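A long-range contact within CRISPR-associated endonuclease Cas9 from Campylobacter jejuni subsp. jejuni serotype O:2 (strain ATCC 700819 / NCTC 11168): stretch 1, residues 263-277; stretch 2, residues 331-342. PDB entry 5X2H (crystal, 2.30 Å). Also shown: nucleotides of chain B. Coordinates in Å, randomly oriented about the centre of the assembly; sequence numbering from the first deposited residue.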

# COMPACT_ATOMS: atom_id res chain seq x y z
N LYS A 263 -13.56 18.83 -12.01
CA LYS A 263 -14.59 18.63 -13.03
C LYS A 263 -15.80 19.53 -12.81
O LYS A 263 -16.45 19.94 -13.78
CB LYS A 263 -15.03 17.17 -13.07
CG LYS A 263 -14.03 16.25 -13.74
CD LYS A 263 -14.67 14.93 -14.14
CE LYS A 263 -13.71 14.07 -14.94
NZ LYS A 263 -14.34 12.80 -15.39
N ASN A 264 -16.13 19.86 -11.55
CA ASN A 264 -17.35 20.58 -11.24
C ASN A 264 -17.16 22.09 -11.22
O ASN A 264 -18.01 22.81 -10.67
CB ASN A 264 -17.92 20.10 -9.90
CG ASN A 264 -18.46 18.69 -9.97
OD1 ASN A 264 -19.61 18.48 -10.36
ND2 ASN A 264 -17.63 17.72 -9.61
N SER A 265 -16.08 22.60 -11.81
CA SER A 265 -15.94 24.04 -11.93
C SER A 265 -16.68 24.54 -13.17
O SER A 265 -16.89 23.78 -14.12
CB SER A 265 -14.46 24.42 -12.03
OG SER A 265 -13.89 23.92 -13.22
N PRO A 266 -17.11 25.80 -13.17
CA PRO A 266 -17.80 26.33 -14.36
C PRO A 266 -16.98 26.21 -15.64
O PRO A 266 -17.53 25.84 -16.68
CB PRO A 266 -18.06 27.80 -13.99
CG PRO A 266 -18.07 27.82 -12.50
CD PRO A 266 -17.07 26.78 -12.07
N LEU A 267 -15.68 26.49 -15.58
CA LEU A 267 -14.83 26.34 -16.75
C LEU A 267 -14.84 24.90 -17.25
O LEU A 267 -14.97 24.65 -18.45
CB LEU A 267 -13.40 26.78 -16.43
CG LEU A 267 -12.86 28.01 -17.16
CD1 LEU A 267 -11.39 28.19 -16.85
CD2 LEU A 267 -13.08 27.89 -18.66
N ALA A 268 -14.70 23.94 -16.33
CA ALA A 268 -14.69 22.53 -16.72
C ALA A 268 -16.04 22.10 -17.27
O ALA A 268 -16.10 21.37 -18.26
CB ALA A 268 -14.29 21.66 -15.53
N PHE A 269 -17.13 22.54 -16.64
CA PHE A 269 -18.46 22.32 -17.21
C PHE A 269 -18.55 22.91 -18.61
O PHE A 269 -19.07 22.27 -19.53
CB PHE A 269 -19.54 22.91 -16.30
CG PHE A 269 -19.87 22.06 -15.11
CD1 PHE A 269 -19.78 20.68 -15.18
CD2 PHE A 269 -20.28 22.65 -13.93
CE1 PHE A 269 -20.09 19.90 -14.08
CE2 PHE A 269 -20.59 21.87 -12.83
CZ PHE A 269 -20.50 20.49 -12.91
N MET A 270 -18.05 24.13 -18.78
CA MET A 270 -18.07 24.76 -20.10
C MET A 270 -17.23 23.97 -21.09
O MET A 270 -17.67 23.69 -22.21
CB MET A 270 -17.58 26.21 -19.99
CG MET A 270 -17.64 26.99 -21.28
SD MET A 270 -19.32 27.42 -21.75
CE MET A 270 -19.82 28.41 -20.35
N PHE A 271 -16.02 23.58 -20.68
CA PHE A 271 -15.13 22.88 -21.60
C PHE A 271 -15.69 21.51 -21.99
O PHE A 271 -15.66 21.14 -23.17
CB PHE A 271 -13.75 22.72 -20.97
CG PHE A 271 -12.81 21.85 -21.77
CD1 PHE A 271 -12.29 22.29 -22.97
CD2 PHE A 271 -12.46 20.59 -21.31
CE1 PHE A 271 -11.44 21.50 -23.71
CE2 PHE A 271 -11.60 19.79 -22.04
CZ PHE A 271 -11.09 20.24 -23.24
N VAL A 272 -16.20 20.76 -21.02
CA VAL A 272 -16.73 19.43 -21.31
C VAL A 272 -17.98 19.54 -22.18
O VAL A 272 -18.13 18.81 -23.17
CB VAL A 272 -17.01 18.66 -20.01
CG1 VAL A 272 -17.77 17.38 -20.31
CG2 VAL A 272 -15.70 18.33 -19.31
N ALA A 273 -18.89 20.45 -21.83
CA ALA A 273 -20.09 20.64 -22.64
C ALA A 273 -19.74 21.04 -24.07
O ALA A 273 -20.32 20.52 -25.02
CB ALA A 273 -21.01 21.68 -21.99
N LEU A 274 -18.77 21.94 -24.23
CA LEU A 274 -18.32 22.30 -25.57
C LEU A 274 -17.68 21.13 -26.28
O LEU A 274 -17.81 20.99 -27.50
CB LEU A 274 -17.35 23.48 -25.51
CG LEU A 274 -17.93 24.84 -25.12
CD1 LEU A 274 -16.82 25.86 -24.93
CD2 LEU A 274 -18.93 25.31 -26.17
N THR A 275 -16.98 20.26 -25.54
CA THR A 275 -16.32 19.12 -26.16
C THR A 275 -17.34 18.16 -26.77
O THR A 275 -17.22 17.77 -27.94
CB THR A 275 -15.45 18.39 -25.14
OG1 THR A 275 -14.39 19.26 -24.72
CG2 THR A 275 -14.85 17.13 -25.75
N ARG A 276 -18.37 17.79 -26.01
CA ARG A 276 -19.39 16.88 -26.54
C ARG A 276 -20.15 17.52 -27.69
O ARG A 276 -20.40 16.87 -28.71
CB ARG A 276 -20.35 16.47 -25.43
CG ARG A 276 -19.74 16.40 -24.04
CD ARG A 276 -19.48 14.98 -23.58
NE ARG A 276 -20.69 14.16 -23.60
CZ ARG A 276 -20.81 13.03 -24.29
NH1 ARG A 276 -19.79 12.58 -25.01
NH2 ARG A 276 -21.94 12.34 -24.26
N ILE A 277 -20.53 18.79 -27.55
CA ILE A 277 -21.36 19.44 -28.56
C ILE A 277 -20.58 19.62 -29.86
O ILE A 277 -21.04 19.21 -30.93
CB ILE A 277 -21.89 20.79 -28.03
CG1 ILE A 277 -22.89 20.55 -26.90
CG2 ILE A 277 -22.53 21.58 -29.16
CD1 ILE A 277 -23.36 21.83 -26.23
N LYS A 331 -29.82 11.12 -21.48
CA LYS A 331 -29.14 12.41 -21.43
C LYS A 331 -27.86 12.37 -22.26
O LYS A 331 -27.05 11.45 -22.11
CB LYS A 331 -28.82 12.80 -19.99
CG LYS A 331 -29.85 12.31 -18.98
CD LYS A 331 -30.68 13.45 -18.41
CE LYS A 331 -31.83 12.92 -17.56
NZ LYS A 331 -32.57 14.01 -16.87
N GLY A 332 -27.67 13.38 -23.11
CA GLY A 332 -26.45 13.51 -23.87
C GLY A 332 -25.37 14.23 -23.09
O GLY A 332 -24.19 13.84 -23.12
N THR A 333 -25.76 15.29 -22.39
CA THR A 333 -24.91 15.97 -21.43
C THR A 333 -25.62 15.92 -20.08
O THR A 333 -26.79 16.29 -19.97
CB THR A 333 -24.65 17.42 -21.84
OG1 THR A 333 -24.05 17.44 -23.14
CG2 THR A 333 -23.72 18.09 -20.85
N TYR A 334 -24.90 15.46 -19.05
CA TYR A 334 -25.49 15.16 -17.75
C TYR A 334 -24.59 15.73 -16.66
O TYR A 334 -23.78 15.02 -16.04
CB TYR A 334 -25.69 13.65 -17.58
CG TYR A 334 -26.78 13.27 -16.60
CD1 TYR A 334 -27.62 14.23 -16.05
CD2 TYR A 334 -26.96 11.94 -16.23
CE1 TYR A 334 -28.61 13.87 -15.15
CE2 TYR A 334 -27.95 11.58 -15.33
CZ TYR A 334 -28.77 12.55 -14.80
OH TYR A 334 -29.76 12.19 -13.91
N PHE A 335 -24.72 17.03 -16.41
CA PHE A 335 -24.01 17.69 -15.31
C PHE A 335 -24.93 17.65 -14.09
O PHE A 335 -25.68 18.59 -13.82
CB PHE A 335 -23.62 19.11 -15.69
CG PHE A 335 -22.57 19.19 -16.75
CD1 PHE A 335 -21.69 18.14 -16.95
CD2 PHE A 335 -22.46 20.31 -17.56
CE1 PHE A 335 -20.72 18.20 -17.93
CE2 PHE A 335 -21.50 20.38 -18.54
CZ PHE A 335 -20.62 19.33 -18.73
N ILE A 336 -24.86 16.54 -13.35
CA ILE A 336 -25.78 16.32 -12.24
C ILE A 336 -25.61 17.40 -11.17
O ILE A 336 -26.60 17.91 -10.63
CB ILE A 336 -25.57 14.91 -11.65
CG1 ILE A 336 -26.19 13.85 -12.58
CG2 ILE A 336 -26.16 14.81 -10.25
CD1 ILE A 336 -26.11 12.44 -12.03
N GLU A 337 -24.37 17.78 -10.88
CA GLU A 337 -24.09 18.72 -9.81
C GLU A 337 -24.13 20.17 -10.25
O GLU A 337 -23.93 21.07 -9.42
CB GLU A 337 -22.73 18.41 -9.17
CG GLU A 337 -22.51 16.93 -8.83
CD GLU A 337 -23.22 16.48 -7.56
OE1 GLU A 337 -24.16 17.17 -7.11
OE2 GLU A 337 -22.83 15.42 -7.01
N PHE A 338 -24.38 20.44 -11.54
CA PHE A 338 -24.41 21.82 -12.01
C PHE A 338 -25.59 22.58 -11.42
O PHE A 338 -25.43 23.70 -10.91
CB PHE A 338 -24.47 21.85 -13.54
CG PHE A 338 -24.59 23.24 -14.12
CD1 PHE A 338 -23.47 23.99 -14.41
CD2 PHE A 338 -25.84 23.78 -14.40
CE1 PHE A 338 -23.58 25.26 -14.95
CE2 PHE A 338 -25.96 25.04 -14.94
CZ PHE A 338 -24.83 25.79 -15.21
N LYS A 339 -26.79 21.99 -11.49
CA LYS A 339 -27.98 22.67 -10.98
C LYS A 339 -27.86 22.95 -9.49
O LYS A 339 -28.29 24.00 -9.01
CB LYS A 339 -29.22 21.84 -11.28
N LYS A 340 -27.28 22.01 -8.74
CA LYS A 340 -27.09 22.22 -7.31
C LYS A 340 -26.10 23.34 -7.04
O LYS A 340 -26.24 24.09 -6.06
CB LYS A 340 -26.63 20.92 -6.64
N TYR A 341 -25.08 23.48 -7.89
CA TYR A 341 -24.10 24.54 -7.71
C TYR A 341 -24.74 25.91 -7.90
O TYR A 341 -24.62 26.79 -7.04
CB TYR A 341 -22.94 24.35 -8.69
CG TYR A 341 -21.71 25.17 -8.36
CD1 TYR A 341 -21.52 25.71 -7.10
CD2 TYR A 341 -20.73 25.41 -9.32
CE1 TYR A 341 -20.39 26.45 -6.79
CE2 TYR A 341 -19.60 26.15 -9.03
CZ TYR A 341 -19.44 26.67 -7.77
OH TYR A 341 -18.32 27.41 -7.47
N LYS A 342 -25.45 26.10 -9.01
CA LYS A 342 -26.08 27.39 -9.27
C LYS A 342 -27.19 27.70 -8.28
O LYS A 342 -27.41 28.87 -7.94
CB LYS A 342 -26.62 27.43 -10.70
P U B 6 -15.11 14.06 -18.95
OP1 U B 6 -15.69 14.90 -17.88
OP2 U B 6 -13.88 13.28 -18.68
O5' U B 6 -16.24 13.07 -19.47
C5' U B 6 -17.47 13.58 -19.97
C4' U B 6 -18.32 12.49 -20.57
O4' U B 6 -17.67 11.94 -21.74
C3' U B 6 -18.57 11.28 -19.69
O3' U B 6 -19.59 11.50 -18.73
C2' U B 6 -18.91 10.20 -20.71
O2' U B 6 -20.25 10.34 -21.16
C1' U B 6 -17.97 10.56 -21.86
N1 U B 6 -16.71 9.79 -21.80
C2 U B 6 -16.74 8.50 -22.29
O2 U B 6 -17.75 7.99 -22.74
N3 U B 6 -15.54 7.83 -22.21
C4 U B 6 -14.35 8.31 -21.72
O4 U B 6 -13.36 7.58 -21.73
C5 U B 6 -14.40 9.65 -21.24
C6 U B 6 -15.55 10.33 -21.29
P A B 5 -9.62 15.23 -20.48
OP1 A B 5 -9.65 15.90 -19.15
OP2 A B 5 -8.87 13.96 -20.63
O5' A B 5 -11.12 14.96 -20.94
C5' A B 5 -11.98 16.05 -21.24
C4' A B 5 -13.22 15.60 -21.97
O4' A B 5 -12.88 15.02 -23.25
C3' A B 5 -14.04 14.52 -21.29
O3' A B 5 -14.83 15.00 -20.22
C2' A B 5 -14.84 13.95 -22.46
O2' A B 5 -15.92 14.82 -22.80
C1' A B 5 -13.81 14.01 -23.58
N9 A B 5 -13.11 12.72 -23.73
C8 A B 5 -11.82 12.39 -23.37
N7 A B 5 -11.51 11.15 -23.64
C5 A B 5 -12.66 10.62 -24.20
C6 A B 5 -12.98 9.34 -24.70
N6 A B 5 -12.13 8.32 -24.71
N1 A B 5 -14.23 9.15 -25.19
C2 A B 5 -15.08 10.18 -25.18
N3 A B 5 -14.90 11.42 -24.74
C4 A B 5 -13.66 11.58 -24.26

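Stretch 1 begins as a short loop and becomes a helix at Pro-266 that runs on past Ile-277. Ser-265 caps its start: the amide N of Ala-268 donates to Ser-265 OG at 3.2 Å, satisfying one of the amides that the first turn of a helix leaves without a backbone acceptor. Pro-266 suits the position that follows, since its fixed phi is helical and its lack of an N-H costs nothing there. Stretch 2 turns a corner at Gly-332 and Thr-333, passes through Tyr-334 and Phe-335, and is helical by Phe-338. The two chains run in opposite senses. Asn-264 CA lies 7.1 Å from Glu-337 CA, Phe-269 CA lies 7.5 Å from Phe-335 CA, and Ala-273 CA lies 6.8 Å from Thr-333 CA. Together the stretches bury 544 Å², mostly through apolar contact.

At the centre, Phe-269 and Phe-335 point toward the opposing stretches and lose the most surface to each other's side. Their rings meet obliquely, with centroids 4.5 Å apart and planes at 34°; Phe-269 CD1 lies over one face of the Phe-335 ring, 3.5 Å from Phe-335 CG. Phe-338 adds an offset edge-to-face contact, its edge directed toward the face of Phe-269, with Phe-338 CD1 3.5 Å from Phe-269 CD2. Such an arrangement sets the slightly positive hydrogens of one ring against the electron-rich face of another.

The Phe-335 ring also lies against the helix itself. Phe-335 CE2 is 3.2 Å from the backbone Phe-269 O and 3.7 Å from Ala-273 CB, a small methyl that allows this close approach. Val-272 CG1 meets the ring edge, 3.8 Å from Phe-335 CZ, while Val-272 CG2 lies 3.6 Å from O3' of A5 in chain B. The branched side chain thus touches both protein and RNA.

Near the start of the helix, Pro-266 CD packs against the edge of Tyr-341, 4.0 Å from Tyr-341 CE2. The tyrosine combines an apolar ring for this contact with a hydroxyl that bonds elsewhere in the structure. Asn-264 OD1 approaches Glu-337 CB at 3.3 Å, a contact rather than a hydrogen bond.

The sole hydrogen bond across the stretches lies toward the other end. Arg-276 NH2 donates to Gly-332 O at 2.9 Å, with an N-H...acceptor angle of 159°. The carbonyl lies near the guanidinium plane, where the N-H bonds point, while U6 O4' sits over one face, in contact without a hydrogen bond. Arginine's length and flat, charged end let it reach the corner of stretch 2 while remaining beside the RNA.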